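PDB 5W7W: aprataxin and PNK-like factor from Homo sapiens, which acts as a histone chaperone in single- and double-strand DNA break repair, with its FHA domain, the piece described here, mediating interaction with XRCC1 and XRCC4. Local coordinates for residues I57-T62 / L76-N81; N63-Q68 / F92-D97; G6-Q11 / L48-G53. All coordinates share one frame; numbering follows the deposited sequence. Where two conformers were deposited one is given.

Contact 1. Residues I57-T62 / L76-N81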
loop_
_atom_site.group_PDB
_atom_site.type_symbol
_atom_site.label_atom_id
_atom_site.label_comp_id
_atom_site.label_asym_id
_atom_site.label_seq_id
_atom_site.Cartn_x
_atom_site.Cartn_y
_atom_site.Cartn_z
ATOM N N ILE A 57 3.363 -4.686 -4.208
ATOM C CA ILE A 57 3.065 -5.012 -2.815
ATOM C C ILE A 57 3.114 -6.522 -2.638
ATOM O O ILE A 57 2.627 -7.277 -3.483
ATOM C CB ILE A 57 1.683 -4.459 -2.386
ATOM C CG1 ILE A 57 1.443 -4.722 -0.898
ATOM C CG2 ILE A 57 0.529 -5.050 -3.206
ATOM C CD1 ILE A 57 0.282 -3.963 -0.325
ATOM N N LYS A 58 3.700 -6.953 -1.523
ATOM C CA LYS A 58 3.701 -8.360 -1.117
ATOM C C LYS A 58 3.063 -8.463 0.260
ATOM O O LYS A 58 3.634 -7.945 1.241
ATOM C CB LYS A 58 5.123 -8.920 -1.075
ATOM C CG LYS A 58 5.176 -10.405 -0.713
ATOM C CD LYS A 58 6.561 -11.021 -0.890
ATOM C CE LYS A 58 7.590 -10.306 -0.084
ATOM N NZ LYS A 58 8.901 -11.056 -0.091
ATOM N N PRO A 59 1.888 -9.081 0.389
ATOM C CA PRO A 59 1.301 -9.297 1.722
ATOM C C PRO A 59 2.115 -10.331 2.484
ATOM O O PRO A 59 2.380 -11.417 1.963
ATOM C CB PRO A 59 -0.102 -9.829 1.396
ATOM C CG PRO A 59 -0.330 -9.487 -0.044
ATOM C CD PRO A 59 1.006 -9.581 -0.667
ATOM N N ILE A 60 2.520 -10.001 3.718
ATOM C CA ILE A 60 3.416 -10.876 4.475
ATOM C C ILE A 60 2.870 -11.270 5.850
ATOM O O ILE A 60 3.612 -11.802 6.673
ATOM C CB ILE A 60 4.845 -10.310 4.592
ATOM C CG1 ILE A 60 4.855 -8.932 5.261
ATOM C CG2 ILE A 60 5.512 -10.296 3.227
ATOM C CD1 ILE A 60 6.195 -8.571 5.842
ATOM N N HIS A 61 1.578 -11.090 6.090
ATOM C CA HIS A 61 0.989 -11.446 7.375
ATOM C C HIS A 61 -0.227 -12.329 7.156
ATOM O O HIS A 61 -0.767 -12.437 6.057
ATOM C CB HIS A 61 0.646 -10.195 8.201
ATOM C CG HIS A 61 0.304 -10.499 9.614
ATOM N ND1 HIS A 61 -0.994 -10.549 10.066
ATOM C CD2 HIS A 61 1.096 -10.797 10.666
ATOM C CE1 HIS A 61 -0.984 -10.846 11.355
ATOM N NE2 HIS A 61 0.269 -11.013 11.739
ATOM N N THR A 62 -0.680 -12.973 8.224
ATOM C CA THR A 62 -1.904 -13.762 8.101
ATOM C C THR A 62 -3.126 -12.897 7.802
ATOM O O THR A 62 -4.017 -13.333 7.068
ATOM C CB THR A 62 -2.144 -14.606 9.345
ATOM O OG1 THR A 62 -2.060 -13.782 10.495
ATOM C CG2 THR A 62 -1.127 -15.733 9.459
ATOM N N LEU A 76 -10.381 -6.570 -3.406
ATOM C CA LEU A 76 -10.287 -8.033 -3.426
ATOM C C LEU A 76 -9.112 -8.456 -2.566
ATOM O O LEU A 76 -8.032 -7.871 -2.699
ATOM C CB LEU A 76 -9.987 -8.567 -4.844
ATOM C CG LEU A 76 -10.793 -8.086 -6.049
ATOM C CD1 LEU A 76 -10.344 -8.775 -7.336
ATOM C CD2 LEU A 76 -12.266 -8.324 -5.805
ATOM N N PRO A 77 -9.228 -9.485 -1.727
ATOM C CA PRO A 77 -8.052 -9.915 -0.963
ATOM C C PRO A 77 -7.008 -10.536 -1.877
ATOM O O PRO A 77 -7.327 -11.358 -2.744
ATOM C CB PRO A 77 -8.626 -10.935 0.033
ATOM C CG PRO A 77 -9.840 -11.494 -0.667
ATOM C CD PRO A 77 -10.425 -10.284 -1.397
ATOM N N LEU A 78 -5.759 -10.152 -1.671
ATOM C CA LEU A 78 -4.639 -10.642 -2.458
ATOM C C LEU A 78 -4.153 -12.007 -1.985
ATOM O O LEU A 78 -4.165 -12.323 -0.798
ATOM C CB LEU A 78 -3.474 -9.661 -2.352
ATOM C CG LEU A 78 -3.668 -8.368 -3.127
ATOM C CD1 LEU A 78 -2.534 -7.432 -2.765
ATOM C CD2 LEU A 78 -3.692 -8.631 -4.625
ATOM N N LYS A 79 -3.656 -12.794 -2.929
ATOM C CA LYS A 79 -3.032 -14.066 -2.583
ATOM C C LYS A 79 -1.805 -13.796 -1.692
ATOM O O LYS A 79 -0.992 -12.916 -2.010
ATOM C CB LYS A 79 -2.628 -14.802 -3.868
ATOM C CG LYS A 79 -2.309 -16.282 -3.665
ATOM C CD LYS A 79 -2.234 -17.014 -5.017
ATOM C CE LYS A 79 -2.006 -18.507 -4.830
ATOM N NZ LYS A 79 -1.907 -19.192 -6.147
ATOM N N PRO A 80 -1.645 -14.504 -0.576
ATOM C CA PRO A 80 -0.572 -14.150 0.362
ATOM C C PRO A 80 0.834 -14.415 -0.165
ATOM O O PRO A 80 1.097 -15.384 -0.884
ATOM C CB PRO A 80 -0.874 -15.018 1.593
ATOM C CG PRO A 80 -2.327 -15.275 1.508
ATOM C CD PRO A 80 -2.615 -15.427 0.045
ATOM N N ASN A 81 1.755 -13.543 0.231
ATOM C CA ASN A 81 3.191 -13.744 0.070
ATOM C C ASN A 81 3.650 -13.772 -1.372
ATOM O O ASN A 81 4.726 -14.323 -1.670
ATOM C CB ASN A 81 3.689 -14.996 0.805
ATOM C CG ASN A 81 5.138 -14.876 1.189
ATOM O OD1 ASN A 81 5.564 -13.825 1.661
ATOM N ND2 ASN A 81 5.922 -15.935 0.955
HETATM O O HOH W 1 8.130 -13.083 1.640
#

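Contact 2. Residues N63-Q68 / F92-D97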
loop_
_atom_site.group_PDB
_atom_site.type_symbol
_atom_site.label_atom_id
_atom_site.label_comp_id
_atom_site.label_asym_id
_atom_site.label_seq_id
_atom_site.Cartn_x
_atom_site.Cartn_y
_atom_site.Cartn_z
ATOM N N ASN A 63 -3.165 -11.668 8.316
ATOM C CA ASN A 63 -4.227 -10.745 7.942
ATOM C C ASN A 63 -3.937 -10.228 6.543
ATOM O O ASN A 63 -2.805 -9.806 6.278
ATOM C CB ASN A 63 -4.301 -9.585 8.924
ATOM C CG ASN A 63 -4.677 -10.029 10.313
ATOM O OD1 ASN A 63 -5.414 -11.007 10.483
ATOM N ND2 ASN A 63 -4.184 -9.307 11.318
ATOM N N PRO A 64 -4.890 -10.297 5.629
ATOM C CA PRO A 64 -4.590 -10.062 4.212
ATOM C C PRO A 64 -4.439 -8.589 3.875
ATOM O O PRO A 64 -4.762 -7.691 4.648
ATOM C CB PRO A 64 -5.798 -10.644 3.474
ATOM C CG PRO A 64 -6.860 -10.674 4.451
ATOM C CD PRO A 64 -6.251 -10.810 5.818
ATOM N N CYS A 65 -3.951 -8.363 2.671
ATOM C CA CYS A 65 -4.063 -7.078 2.001
ATOM C C CYS A 65 -5.106 -7.182 0.905
ATOM O O CYS A 65 -5.425 -8.281 0.448
ATOM C CB CYS A 65 -2.747 -6.689 1.349
ATOM S SG CYS A 65 -1.381 -6.425 2.484
ATOM N N PHE A 66 -5.601 -6.031 0.456
ATOM C CA PHE A 66 -6.643 -5.978 -0.556
ATOM C C PHE A 66 -6.202 -5.065 -1.684
ATOM O O PHE A 66 -5.420 -4.138 -1.482
ATOM C CB PHE A 66 -7.972 -5.492 0.037
ATOM C CG PHE A 66 -8.426 -6.305 1.227
ATOM C CD1 PHE A 66 -7.848 -6.119 2.453
ATOM C CD2 PHE A 66 -9.403 -7.281 1.103
ATOM C CE1 PHE A 66 -8.216 -6.881 3.546
ATOM C CE2 PHE A 66 -9.775 -8.038 2.188
ATOM C CZ PHE A 66 -9.170 -7.835 3.413
ATOM N N TYR A 67 -6.752 -5.313 -2.864
ATOM C CA TYR A 67 -6.387 -4.625 -4.090
ATOM C C TYR A 67 -7.634 -4.260 -4.875
ATOM O O TYR A 67 -8.551 -5.070 -5.011
ATOM C CB TYR A 67 -5.561 -5.560 -4.965
ATOM C CG TYR A 67 -5.230 -5.020 -6.349
ATOM C CD1 TYR A 67 -4.394 -3.929 -6.522
ATOM C CD2 TYR A 67 -5.751 -5.619 -7.483
ATOM C CE1 TYR A 67 -4.102 -3.436 -7.775
ATOM C CE2 TYR A 67 -5.453 -5.132 -8.752
ATOM C CZ TYR A 67 -4.620 -4.043 -8.880
ATOM O OH TYR A 67 -4.331 -3.575 -10.148
ATOM N N GLN A 68 -7.638 -3.061 -5.449
ATOM C CA GLN A 68 -8.698 -2.603 -6.341
ATOM C C GLN A 68 -8.057 -1.933 -7.548
ATOM O O GLN A 68 -7.458 -0.871 -7.428
ATOM C CB GLN A 68 -9.622 -1.633 -5.618
ATOM C CG GLN A 68 -10.752 -1.106 -6.496
ATOM C CD GLN A 68 -11.635 -0.114 -5.762
ATOM O OE1 GLN A 68 -11.646 -0.056 -4.534
ATOM N NE2 GLN A 68 -12.372 0.685 -6.510
ATOM N N PHE A 92 -4.890 -0.061 -2.741
ATOM C CA PHE A 92 -4.737 -1.241 -1.900
ATOM C C PHE A 92 -5.187 -0.866 -0.499
ATOM O O PHE A 92 -5.320 0.313 -0.169
ATOM C CB PHE A 92 -3.290 -1.759 -1.866
ATOM C CG PHE A 92 -2.386 -0.969 -0.979
ATOM C CD1 PHE A 92 -1.731 0.155 -1.456
ATOM C CD2 PHE A 92 -2.183 -1.335 0.336
ATOM C CE1 PHE A 92 -0.910 0.891 -0.629
ATOM C CE2 PHE A 92 -1.365 -0.602 1.155
ATOM C CZ PHE A 92 -0.724 0.511 0.669
ATOM N N SER A 93 -5.419 -1.868 0.341
ATOM C CA SER A 93 -5.793 -1.579 1.714
ATOM C C SER A 93 -5.243 -2.633 2.657
ATOM O O SER A 93 -4.944 -3.771 2.274
ATOM C CB SER A 93 -7.305 -1.465 1.871
ATOM O OG SER A 93 -7.950 -2.701 1.630
ATOM N N LEU A 94 -5.141 -2.228 3.918
ATOM C CA LEU A 94 -4.636 -3.112 4.958
ATOM C C LEU A 94 -5.745 -3.775 5.765
ATOM O O LEU A 94 -5.488 -4.778 6.438
ATOM C CB LEU A 94 -3.681 -2.362 5.893
ATOM C CG LEU A 94 -2.471 -1.734 5.206
ATOM C CD1 LEU A 94 -1.578 -1.105 6.272
ATOM C CD2 LEU A 94 -1.699 -2.735 4.409
ATOM N N LEU A 95 -6.962 -3.244 5.729
ATOM C CA LEU A 95 -8.163 -3.932 6.192
ATOM C C LEU A 95 -9.169 -3.849 5.054
ATOM O O LEU A 95 -9.018 -3.065 4.114
ATOM C CB LEU A 95 -8.756 -3.325 7.474
ATOM C CG LEU A 95 -7.874 -3.413 8.710
ATOM C CD1 LEU A 95 -8.534 -2.654 9.835
ATOM C CD2 LEU A 95 -7.639 -4.865 9.124
ATOM N N VAL A 96 -10.222 -4.657 5.117
ATOM C CA VAL A 96 -11.124 -4.740 3.974
ATOM C C VAL A 96 -11.754 -3.392 3.667
ATOM O O VAL A 96 -12.031 -3.094 2.501
ATOM C CB VAL A 96 -12.180 -5.849 4.193
ATOM C CG1 VAL A 96 -13.084 -5.522 5.361
ATOM C CG2 VAL A 96 -13.002 -6.055 2.922
ATOM N N ASP A 97 -12.014 -2.582 4.691
ATOM C CA ASP A 97 -12.784 -1.350 4.548
ATOM C C ASP A 97 -12.139 -0.178 5.270
ATOM O O ASP A 97 -12.818 0.806 5.572
ATOM C CB ASP A 97 -14.219 -1.537 5.036
ATOM C CG ASP A 97 -14.294 -1.967 6.479
ATOM O OD1 ASP A 97 -13.251 -2.108 7.151
ATOM O OD2 ASP A 97 -15.434 -2.195 6.959
HETATM O O HOH W 2 -6.032 -7.380 7.006
#

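Contact 3. Residues G6-Q11 / L48-G53. With FMT (formic acid), chain E; FMT (formic acid), chain C.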
loop_
_atom_site.group_PDB
_atom_site.type_symbol
_atom_site.label_atom_id
_atom_site.label_comp_id
_atom_site.label_asym_id
_atom_site.label_seq_id
_atom_site.Cartn_x
_atom_site.Cartn_y
_atom_site.Cartn_z
ATOM N N GLY A 6 10.896 8.248 -4.395
ATOM C CA GLY A 6 10.717 7.108 -5.261
ATOM C C GLY A 6 9.708 7.290 -6.370
ATOM O O GLY A 6 9.485 6.355 -7.139
ATOM N N GLY A 7 9.071 8.452 -6.496
ATOM C CA GLY A 7 8.163 8.664 -7.603
ATOM C C GLY A 7 6.740 8.198 -7.367
ATOM O O GLY A 7 5.932 8.218 -8.303
ATOM N N PHE A 8 6.428 7.733 -6.169
ATOM C CA PHE A 8 5.091 7.276 -5.825
ATOM C C PHE A 8 4.697 7.875 -4.494
ATOM O O PHE A 8 5.530 8.035 -3.602
ATOM C CB PHE A 8 5.031 5.765 -5.695
ATOM C CG PHE A 8 5.205 5.059 -6.987
ATOM C CD1 PHE A 8 4.123 4.855 -7.817
ATOM C CD2 PHE A 8 6.445 4.633 -7.396
ATOM C CE1 PHE A 8 4.269 4.207 -9.029
ATOM C CE2 PHE A 8 6.593 3.969 -8.613
ATOM C CZ PHE A 8 5.510 3.778 -9.433
ATOM N N GLU A 9 3.426 8.187 -4.363
ATOM C CA GLU A 9 2.843 8.576 -3.091
ATOM C C GLU A 9 1.576 7.784 -2.849
ATOM O O GLU A 9 0.885 7.379 -3.792
ATOM C CB GLU A 9 2.507 10.071 -3.050
ATOM C CG GLU A 9 3.736 10.952 -2.975
ATOM C CD GLU A 9 3.441 12.443 -2.942
ATOM O OE1 GLU A 9 2.266 12.843 -3.050
ATOM O OE2 GLU A 9 4.415 13.217 -2.836
ATOM N N LEU A 10 1.287 7.558 -1.575
ATOM C CA LEU A 10 0.070 6.896 -1.132
ATOM C C LEU A 10 -0.917 7.940 -0.642
ATOM O O LEU A 10 -0.572 8.784 0.197
ATOM C CB LEU A 10 0.361 5.931 0.016
ATOM C CG LEU A 10 1.473 4.906 -0.210
ATOM C CD1 LEU A 10 1.574 4.053 1.037
ATOM C CD2 LEU A 10 1.212 4.080 -1.442
ATOM N N GLN A 11 -2.129 7.894 -1.166
ATOM C CA GLN A 11 -3.167 8.856 -0.815
ATOM C C GLN A 11 -4.277 8.164 -0.043
ATOM O O GLN A 11 -4.990 7.338 -0.625
ATOM C CB GLN A 11 -3.720 9.471 -2.097
ATOM C CG GLN A 11 -4.888 10.417 -1.862
ATOM C CD GLN A 11 -5.177 11.233 -3.083
ATOM O OE1 GLN A 11 -4.594 12.307 -3.257
ATOM N NE2 GLN A 11 -6.050 10.734 -3.952
ATOM N N LEU A 48 6.096 -2.908 0.471
ATOM C CA LEU A 48 6.006 -2.179 -0.784
ATOM C C LEU A 48 7.401 -2.068 -1.362
ATOM O O LEU A 48 8.362 -1.842 -0.619
ATOM C CB LEU A 48 5.473 -0.772 -0.567
ATOM C CG LEU A 48 4.056 -0.688 -0.049
ATOM C CD1 LEU A 48 3.655 0.747 0.189
ATOM C CD2 LEU A 48 3.093 -1.319 -1.000
ATOM N N GLU A 49 7.532 -2.241 -2.672
ATOM C CA GLU A 49 8.814 -2.042 -3.322
ATOM C C GLU A 49 8.655 -1.118 -4.514
ATOM O O GLU A 49 7.815 -1.366 -5.383
ATOM C CB GLU A 49 9.414 -3.352 -3.808
ATOM C CG GLU A 49 10.857 -3.178 -4.277
ATOM C CD GLU A 49 11.235 -4.077 -5.406
ATOM O OE1 GLU A 49 10.530 -4.089 -6.438
ATOM O OE2 GLU A 49 12.270 -4.757 -5.265
ATOM N N VAL A 50 9.503 -0.087 -4.561
ATOM C CA VAL A 50 9.640 0.824 -5.691
ATOM C C VAL A 50 10.924 0.448 -6.424
ATOM O O VAL A 50 12.017 0.468 -5.835
ATOM C CB VAL A 50 9.701 2.280 -5.209
ATOM C CG1 VAL A 50 9.991 3.208 -6.365
ATOM C CG2 VAL A 50 8.390 2.658 -4.503
ATOM N N ALA A 51 10.801 0.118 -7.705
ATOM C CA ALA A 51 11.952 -0.245 -8.519
ATOM C C ALA A 51 11.572 -0.120 -9.977
ATOM O O ALA A 51 10.472 -0.502 -10.380
ATOM C CB ALA A 51 12.393 -1.690 -8.249
ATOM N N GLY A 52 12.486 0.420 -10.773
ATOM C CA GLY A 52 12.278 0.431 -12.208
ATOM C C GLY A 52 10.984 1.090 -12.629
ATOM O O GLY A 52 10.339 0.639 -13.585
ATOM N N GLY A 53 10.575 2.147 -11.938
ATOM C CA GLY A 53 9.389 2.866 -12.321
ATOM C C GLY A 53 8.087 2.198 -11.965
ATOM O O GLY A 53 7.040 2.614 -12.459
HETATM C C FMT E . 15.889 0.325 -9.359
HETATM O O1 FMT E . 14.985 1.132 -9.524
HETATM O O2 FMT E . 16.125 -0.199 -8.266
HETATM C C FMT C . -9.285 9.144 -3.398
HETATM O O1 FMT C . -10.317 8.609 -3.774
HETATM O O2 FMT C . -8.195 8.793 -3.836
#

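Contact 1. Residues I57-T62 / L76-N81
Leu78 carries CG anti to its own carbonyl carbon (chi1 -73°), which points its branch at the end of strand 54-59, while Lys58 and Asn81 both set CG anti to the backbone N, so that their side chains lie alongside and point the same way. The Leu78 side chain crosses the Pro59 ring at about a right angle, with Pro59 CG 3.9 Å from Leu78 CB; farther out, Leu78 CD1 obliquely meets Ile57 CG2, also at 3.9 Å. The same ring edge lies along the backbone that follows, Pro59 CG 4.0 Å from Lys79 O. One backbone bond ties the segments: Asn81 N donates to Pro59 O over 2.8 Å, arriving in the carbonyl plane, though with an N-H...O angle of only 131°. The Lys58 chain passes Asn81, with Lys58 CG 3.8 Å from Asn81 C, and bends at chi3 (57°). A water then links the polar tips, accepting from Lys58 NZ at 2.8 Å and donating to Asn81 OD1 at 2.7 Å; Ile60 CG2 lies against that same oxygen. Residues 76-81 lead the chain from strand 76-77, outermost in one sheet, toward strand 84-85, which pairs with 54-59 in the other. Pro59 also packs on Cys65, whose backbone is hydrogen-bonded to that of Leu78. The chemistry grades from aliphatic packing at Ile57, Pro59 and Leu78 to a water-mediated polar end, where the lysine's charge would probably polarise the bridging water and strengthen its donation to the amide oxygen.

Contact 2. Residues N63-Q68 / F92-D97
Phe66 lays its ring over Val96, just past the corner that the chain turns at Leu94, its CG anti to the carbonyl carbon (chi1 -55°). Its CB sits 3.2 Å from OG of Ser93, its partner in an antiparallel hydrogen-bonded pair whose side chains share one side of the sheet. CG and CD1 stay beside that hydroxyl, CD1 at 3.5 Å from Ser93 OG. One atom on, CE1 reaches the backbone past the corner, 3.4 Å from Val96 N and close to Leu95 C. At the tip, CZ packs 3.7 Å from Val96 CB, and CE2 touches CB and CG2 of the same valine. Val96 CA stands over one face of the ring, 3.7 Å from the centroid and 13° off the normal, a CH-pi contact. Ser93 OG, in the crowded position between backbone N and carbonyl carbon (chi1 66°), donates 2.7 Å to Leu95 O from above the carbonyl plane, a bond that spans the corner. The backbones are joined by a reciprocal pair of bonds: Phe66 N to Ser93 O at 3.0 Å, in the carbonyl plane, and Ser93 N to Phe66 O at 2.9 Å, well out of it. Next along, Tyr67 and Phe92 form a non-hydrogen-bonded pair with side chains on the other face; the Tyr67 hydroxyl bonds to Asp90, and Phe92 packs on Ile57 of the opposing sheet. Where the strands part, a water donates to both Pro64 O and Leu94 O, bridging two acceptors that cannot bond each other; His45 NE2 also bonds Pro64 O. This is antiparallel pairing of strands 66-68 and 91-93 within one sheet of the FHA beta sandwich, with an aromatic residue packed just beyond the corner at Leu94.

Contact 3. Residues G6-Q11 / L48-G53
The two sheets of the FHA beta sandwich face each other here, strand 8-12 of one packing on strand 46-51 of the other through alternate, inward-pointing side chains. Leu10 and Leu48 meet tip to tip, CD1 of Leu10 lying 4.0 Å from CD1 of Leu48. Phe8 and Val50 slide past each other in opposite directions: the ring offers its edge, with Phe8 CD2 4.0 Å from Val50 CG1. The far end of the ring, CZ, comes edge-on to Gly53 O at 3.6 Å, in the turn after strand 46-51. Val50 CG1, anti to the backbone N (chi1 174°), also presses on Gly6 O at 3.3 Å; a side chain on Gly6 would crowd that methyl. Phe8 also packs on Ile103 of strand 100-105 and Leu55 of strand 54-59. An alanine in place of Phe8 would probably disturb the packing between the sheets, losing the ring edge against Val50 and the reach to Gly53. At the margins, formic acid molecules, probably from the crystallisation liquor, accept bonds from Gln11 NE2 and Gly52 N. Between the strands themselves the contact is apolar, implying that shape and burial rather than directional bonds hold the sheets together here.

All three contacts lie in the FHA domain, an all-beta sandwich. Contacts 1 and 2 are neighbours, centres about 8 Å apart; strands 76-77 and 66-68 adjoin in one sheet, and along the chain their segments alternate. Strands 8-12 of contact 3 and 91-93 of contact 2 belong to that sheet too, while strands 46-51 (contact 3) and 54-59 (contact 1) are neighbours in the other. Contact 3 lies about 18 Å, centre to centre, from each, opposite contact 2 across the chain's centre, and closes before the others open. Leu48 packs on Ile57 of contact 1, Leu10 on Phe92 of contact 2. Pairing within a sheet, a crossing loop and sheet-on-sheet packing build one interaction module.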